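Paenibacillus xanthan lyase (PDB 6F2P) cleaves the polysaccharide xanthan as a lyase, its chain probably combining a family 8 polysaccharide lyase core with further beta-rich C-terminal domains. Local coordinates at residues Lys822-Tyr834 with Ser845-Ser857. Numbering follows the deposited sequence.
Sequences KSRIMKSTNSGIY and SAQDMFWTTSELS
K827 lies across W851, its CG over one face of the indole's five-membered ring, 4.2 Å from the centroid, while I825 O meets the edge at CH2. With CG anti to the backbone N (chi1 -177°) and the chain extended beyond, the lysine's stem runs along the indole and carries NZ to T853 O, 3.0 Å away, with a weaker bond to T852 O; a long apolar stem with a charged end suits both tasks. The indole's own NE1 donates to E855 O at 2.9 Å, almost in the ring plane, which helps to hold the ring's rotation. A leucine for W851 would probably leave E855 O without this donor and the K827 stem without its flat support. Apolar packing continues inward, where the unbranched chain of M849, bent at chi2, sets SD 3.8 Å from I825 CG1 and CG beside Y834 CD1. Backbone bonds tie two antiparallel ladders: Y834 and Q847 exchange two and M849 N donates to G832 O in one; K827 N donates to L856 O beside the other. D848 OD1 accepts from F850 N at 3.0 Å, an Asx turn where the strand ends. Each ladder belongs to one sheet of a beta-sandwich, the loops packed at one end.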
loop_
_atom_site.group_PDB
_atom_site.type_symbol
_atom_site.label_atom_id
_atom_site.label_comp_id
_atom_site.label_asym_id
_atom_site.label_seq_id
_atom_site.Cartn_x
_atom_site.Cartn_y
_atom_site.Cartn_z
ATOM N N LYS A 822 -30.179 -13.204 15.736
ATOM C CA LYS A 822 -31.479 -12.770 15.237
ATOM C C LYS A 822 -31.345 -11.699 14.149
ATOM O O LYS A 822 -30.384 -10.926 14.125
ATOM C CB LYS A 822 -32.335 -12.229 16.388
ATOM C CG LYS A 822 -32.553 -13.215 17.523
ATOM C CD LYS A 822 -33.581 -12.717 18.542
ATOM C CE LYS A 822 -34.039 -13.857 19.445
ATOM N NZ LYS A 822 -35.032 -13.449 20.483
ATOM N N SER A 823 -32.313 -11.647 13.247
ATOM C CA SER A 823 -32.338 -10.581 12.255
ATOM C C SER A 823 -33.740 -10.007 12.148
ATOM O O SER A 823 -34.723 -10.740 12.235
ATOM C CB SER A 823 -31.863 -11.089 10.892
ATOM O OG SER A 823 -32.751 -12.060 10.370
ATOM N N ARG A 824 -33.832 -8.692 11.990
ATOM C CA ARG A 824 -35.124 -8.037 11.824
ATOM C C ARG A 824 -35.351 -7.795 10.343
ATOM O O ARG A 824 -34.551 -7.136 9.687
ATOM C CB ARG A 824 -35.195 -6.724 12.610
ATOM C CG ARG A 824 -36.564 -6.067 12.608
ATOM C CD ARG A 824 -36.583 -4.817 13.482
ATOM N NE ARG A 824 -37.913 -4.530 14.017
ATOM C CZ ARG A 824 -38.696 -3.539 13.600
ATOM N NH1 ARG A 824 -38.291 -2.723 12.640
ATOM N NH2 ARG A 824 -39.889 -3.360 14.150
ATOM N N ILE A 825 -36.438 -8.357 9.828
ATOM C CA ILE A 825 -36.739 -8.325 8.409
ATOM C C ILE A 825 -37.999 -7.498 8.153
ATOM O O ILE A 825 -39.027 -7.710 8.807
ATOM C CB ILE A 825 -36.966 -9.759 7.873
ATOM C CG1 ILE A 825 -35.744 -10.652 8.153
ATOM C CG2 ILE A 825 -37.359 -9.731 6.397
ATOM C CD1 ILE A 825 -34.421 -10.081 7.683
ATOM N N MET A 826 -37.927 -6.554 7.216
ATOM C CA MET A 826 -39.113 -5.797 6.825
ATOM C C MET A 826 -39.931 -6.597 5.811
ATOM O O MET A 826 -39.375 -7.356 5.005
ATOM C CB MET A 826 -38.716 -4.447 6.238
ATOM C CG MET A 826 -37.832 -3.623 7.143
ATOM S SD MET A 826 -38.722 -3.082 8.604
ATOM C CE MET A 826 -37.899 -4.061 9.838
ATOM N N LYS A 827 -41.251 -6.437 5.856
ATOM C CA LYS A 827 -42.122 -7.134 4.917
ATOM C C LYS A 827 -41.904 -6.608 3.504
ATOM O O LYS A 827 -41.793 -5.398 3.282
ATOM C CB LYS A 827 -43.597 -6.983 5.308
ATOM C CG LYS A 827 -44.571 -7.742 4.403
ATOM C CD LYS A 827 -46.018 -7.491 4.811
ATOM C CE LYS A 827 -47.003 -8.111 3.829
ATOM N NZ LYS A 827 -48.397 -7.708 4.172
ATOM N N SER A 828 -41.842 -7.528 2.553
ATOM C CA SER A 828 -41.669 -7.178 1.157
ATOM C C SER A 828 -42.319 -8.279 0.340
ATOM O O SER A 828 -42.162 -9.460 0.651
ATOM C CB SER A 828 -40.179 -7.064 0.823
ATOM O OG SER A 828 -39.948 -6.915 -0.569
ATOM N N THR A 829 -43.055 -7.901 -0.699
ATOM C CA THR A 829 -43.727 -8.890 -1.534
ATOM C C THR A 829 -42.699 -9.711 -2.312
ATOM O O THR A 829 -43.020 -10.754 -2.886
ATOM C CB THR A 829 -44.752 -8.235 -2.485
ATOM O OG1 THR A 829 -44.137 -7.139 -3.171
ATOM C CG2 THR A 829 -45.951 -7.713 -1.696
ATOM N N ASN A 830 -41.458 -9.223 -2.313
ATOM C CA ASN A 830 -40.323 -9.927 -2.892
ATOM C C ASN A 830 -39.367 -10.346 -1.784
ATOM O O ASN A 830 -38.432 -9.614 -1.461
ATOM C CB ASN A 830 -39.598 -9.014 -3.878
ATOM C CG ASN A 830 -38.654 -9.766 -4.797
ATOM O OD1 ASN A 830 -38.163 -10.846 -4.459
ATOM N ND2 ASN A 830 -38.390 -9.193 -5.971
ATOM N N SER A 831 -39.619 -11.515 -1.197
ATOM C CA SER A 831 -38.797 -12.050 -0.112
ATOM C C SER A 831 -38.459 -13.518 -0.351
ATOM O O SER A 831 -39.350 -14.367 -0.363
ATOM C CB SER A 831 -39.523 -11.919 1.229
ATOM O OG SER A 831 -39.776 -10.564 1.555
ATOM N N GLY A 832 -37.175 -13.817 -0.524
ATOM C CA GLY A 832 -36.747 -15.186 -0.758
ATOM C C GLY A 832 -36.610 -16.002 0.517
ATOM O O GLY A 832 -37.165 -15.650 1.561
ATOM N N ILE A 833 -35.877 -17.108 0.418
ATOM C CA ILE A 833 -35.562 -17.954 1.566
ATOM C C ILE A 833 -34.060 -17.924 1.794
ATOM O O ILE A 833 -33.286 -18.266 0.899
ATOM C CB ILE A 833 -35.971 -19.422 1.335
ATOM C CG1 ILE A 833 -37.478 -19.533 1.088
ATOM C CG2 ILE A 833 -35.536 -20.285 2.509
ATOM C CD1 ILE A 833 -37.938 -20.938 0.832
ATOM N N TYR A 834 -33.645 -17.522 2.991
ATOM C CA TYR A 834 -32.226 -17.318 3.259
ATOM C C TYR A 834 -31.619 -18.285 4.275
ATOM O O TYR A 834 -32.303 -18.768 5.178
ATOM C CB TYR A 834 -31.974 -15.862 3.649
ATOM C CG TYR A 834 -32.032 -14.934 2.456
ATOM C CD1 TYR A 834 -33.245 -14.437 1.989
ATOM C CD2 TYR A 834 -30.873 -14.576 1.777
ATOM C CE1 TYR A 834 -33.299 -13.599 0.885
ATOM C CE2 TYR A 834 -30.918 -13.741 0.671
ATOM C CZ TYR A 834 -32.130 -13.259 0.229
ATOM O OH TYR A 834 -32.164 -12.427 -0.865
ATOM N N SER A 845 -31.361 -23.564 10.367
ATOM C CA SER A 845 -31.908 -23.964 9.079
ATOM C C SER A 845 -32.219 -22.725 8.240
ATOM O O SER A 845 -32.088 -21.599 8.714
ATOM C CB SER A 845 -33.160 -24.836 9.268
ATOM O OG SER A 845 -34.149 -24.192 10.055
ATOM N N ALA A 846 -32.620 -22.922 6.990
ATOM C CA ALA A 846 -32.950 -21.786 6.134
ATOM C C ALA A 846 -34.296 -21.211 6.543
ATOM O O ALA A 846 -35.186 -21.943 6.976
ATOM C CB ALA A 846 -32.944 -22.187 4.650
ATOM N N GLN A 847 -34.440 -19.898 6.418
ATOM C CA GLN A 847 -35.657 -19.235 6.852
ATOM C C GLN A 847 -36.391 -18.645 5.668
ATOM O O GLN A 847 -35.839 -17.832 4.925
ATOM C CB GLN A 847 -35.323 -18.119 7.842
ATOM C CG GLN A 847 -34.764 -18.609 9.162
ATOM C CD GLN A 847 -35.846 -18.852 10.196
ATOM O OE1 GLN A 847 -37.021 -18.548 9.973
ATOM N NE2 GLN A 847 -35.454 -19.396 11.337
ATOM N N ASP A 848 -37.640 -19.054 5.488
ATOM C CA ASP A 848 -38.470 -18.444 4.462
ATOM C C ASP A 848 -38.948 -17.085 4.982
ATOM O O ASP A 848 -39.796 -17.000 5.887
ATOM C CB ASP A 848 -39.625 -19.376 4.064
ATOM C CG ASP A 848 -40.680 -18.687 3.224
ATOM O OD1 ASP A 848 -40.385 -17.642 2.601
ATOM O OD2 ASP A 848 -41.819 -19.198 3.188
ATOM N N MET A 849 -38.382 -16.032 4.393
ATOM C CA MET A 849 -38.597 -14.660 4.831
ATOM C C MET A 849 -39.837 -14.022 4.209
ATOM O O MET A 849 -40.051 -12.818 4.345
ATOM C CB MET A 849 -37.372 -13.811 4.493
ATOM C CG MET A 849 -36.050 -14.387 4.964
ATOM S SD MET A 849 -35.882 -14.153 6.726
ATOM C CE MET A 849 -34.144 -14.462 6.992
ATOM N N PHE A 850 -40.650 -14.815 3.520
ATOM C CA PHE A 850 -41.880 -14.285 2.939
ATOM C C PHE A 850 -43.096 -14.428 3.869
ATOM O O PHE A 850 -43.233 -15.421 4.586
ATOM C CB PHE A 850 -42.176 -14.942 1.586
ATOM C CG PHE A 850 -43.409 -14.405 0.908
ATOM C CD1 PHE A 850 -43.347 -13.251 0.139
ATOM C CD2 PHE A 850 -44.632 -15.049 1.043
ATOM C CE1 PHE A 850 -44.478 -12.745 -0.485
ATOM C CE2 PHE A 850 -45.767 -14.548 0.429
ATOM C CZ PHE A 850 -45.690 -13.392 -0.339
ATOM N N TRP A 851 -43.967 -13.422 3.848
ATOM C CA TRP A 851 -45.275 -13.527 4.490
ATOM C C TRP A 851 -46.301 -12.515 3.955
ATOM O O TRP A 851 -45.944 -11.471 3.401
ATOM C CB TRP A 851 -45.171 -13.453 6.018
ATOM C CG TRP A 851 -44.860 -12.099 6.573
ATOM C CD1 TRP A 851 -45.752 -11.167 7.024
ATOM C CD2 TRP A 851 -43.563 -11.532 6.756
ATOM N NE1 TRP A 851 -45.088 -10.052 7.476
ATOM C CE2 TRP A 851 -43.741 -10.251 7.322
ATOM C CE3 TRP A 851 -42.266 -11.981 6.495
ATOM C CZ2 TRP A 851 -42.672 -9.417 7.630
ATOM C CZ3 TRP A 851 -41.208 -11.155 6.800
ATOM C CH2 TRP A 851 -41.416 -9.884 7.362
ATOM N N THR A 852 -47.576 -12.848 4.138
ATOM C CA THR A 852 -48.692 -12.080 3.594
ATOM C C THR A 852 -49.505 -11.418 4.701
ATOM O O THR A 852 -50.277 -10.486 4.447
ATOM C CB THR A 852 -49.634 -12.992 2.795
ATOM O OG1 THR A 852 -49.847 -14.205 3.532
ATOM C CG2 THR A 852 -49.032 -13.334 1.443
ATOM N N THR A 853 -49.330 -11.909 5.926
ATOM C CA THR A 853 -50.071 -11.397 7.071
ATOM C C THR A 853 -49.805 -9.903 7.325
ATOM O O THR A 853 -48.979 -9.283 6.651
ATOM C CB THR A 853 -49.827 -12.246 8.342
ATOM O OG1 THR A 853 -48.428 -12.287 8.640
ATOM C CG2 THR A 853 -50.316 -13.664 8.125
ATOM N N SER A 854 -50.513 -9.341 8.300
ATOM C CA SER A 854 -50.589 -7.892 8.485
ATOM C C SER A 854 -49.267 -7.195 8.828
ATOM O O SER A 854 -48.989 -6.107 8.314
ATOM C CB SER A 854 -51.639 -7.558 9.552
ATOM O OG SER A 854 -52.628 -8.574 9.633
ATOM N N GLU A 855 -48.462 -7.813 9.694
ATOM C CA GLU A 855 -47.306 -7.128 10.286
ATOM C C GLU A 855 -46.214 -6.690 9.304
ATOM O O GLU A 855 -45.880 -7.393 8.338
ATOM C CB GLU A 855 -46.694 -7.936 11.441
ATOM C CG GLU A 855 -46.066 -9.251 11.042
ATOM C CD GLU A 855 -47.056 -10.393 11.069
ATOM O OE1 GLU A 855 -47.533 -10.740 12.173
ATOM O OE2 GLU A 855 -47.361 -10.943 9.993
ATOM N N LEU A 856 -45.651 -5.521 9.589
ATOM C CA LEU A 856 -44.671 -4.878 8.719
ATOM C C LEU A 856 -43.262 -5.428 8.871
ATOM O O LEU A 856 -42.401 -5.183 8.025
ATOM C CB LEU A 856 -44.655 -3.382 8.999
ATOM C CG LEU A 856 -45.953 -2.701 8.593
ATOM C CD1 LEU A 856 -45.986 -1.290 9.139
ATOM C CD2 LEU A 856 -46.071 -2.717 7.076
ATOM N N SER A 857 -43.030 -6.156 9.959
ATOM C CA SER A 857 -41.712 -6.699 10.244
ATOM C C SER A 857 -41.817 -7.857 11.218
ATOM O O SER A 857 -42.776 -7.952 11.976
ATOM C CB SER A 857 -40.821 -5.615 10.839
ATOM O OG SER A 857 -41.380 -5.097 12.034
HETATM O O HOH W 1 -40.244 -6.796 14.385
HETATM O O HOH W 2 -42.246 -3.387 5.437
HETATM O O HOH W 3 -41.757 -10.415 3.683
HETATM O O HOH W 4 -39.472 -16.849 0.068
#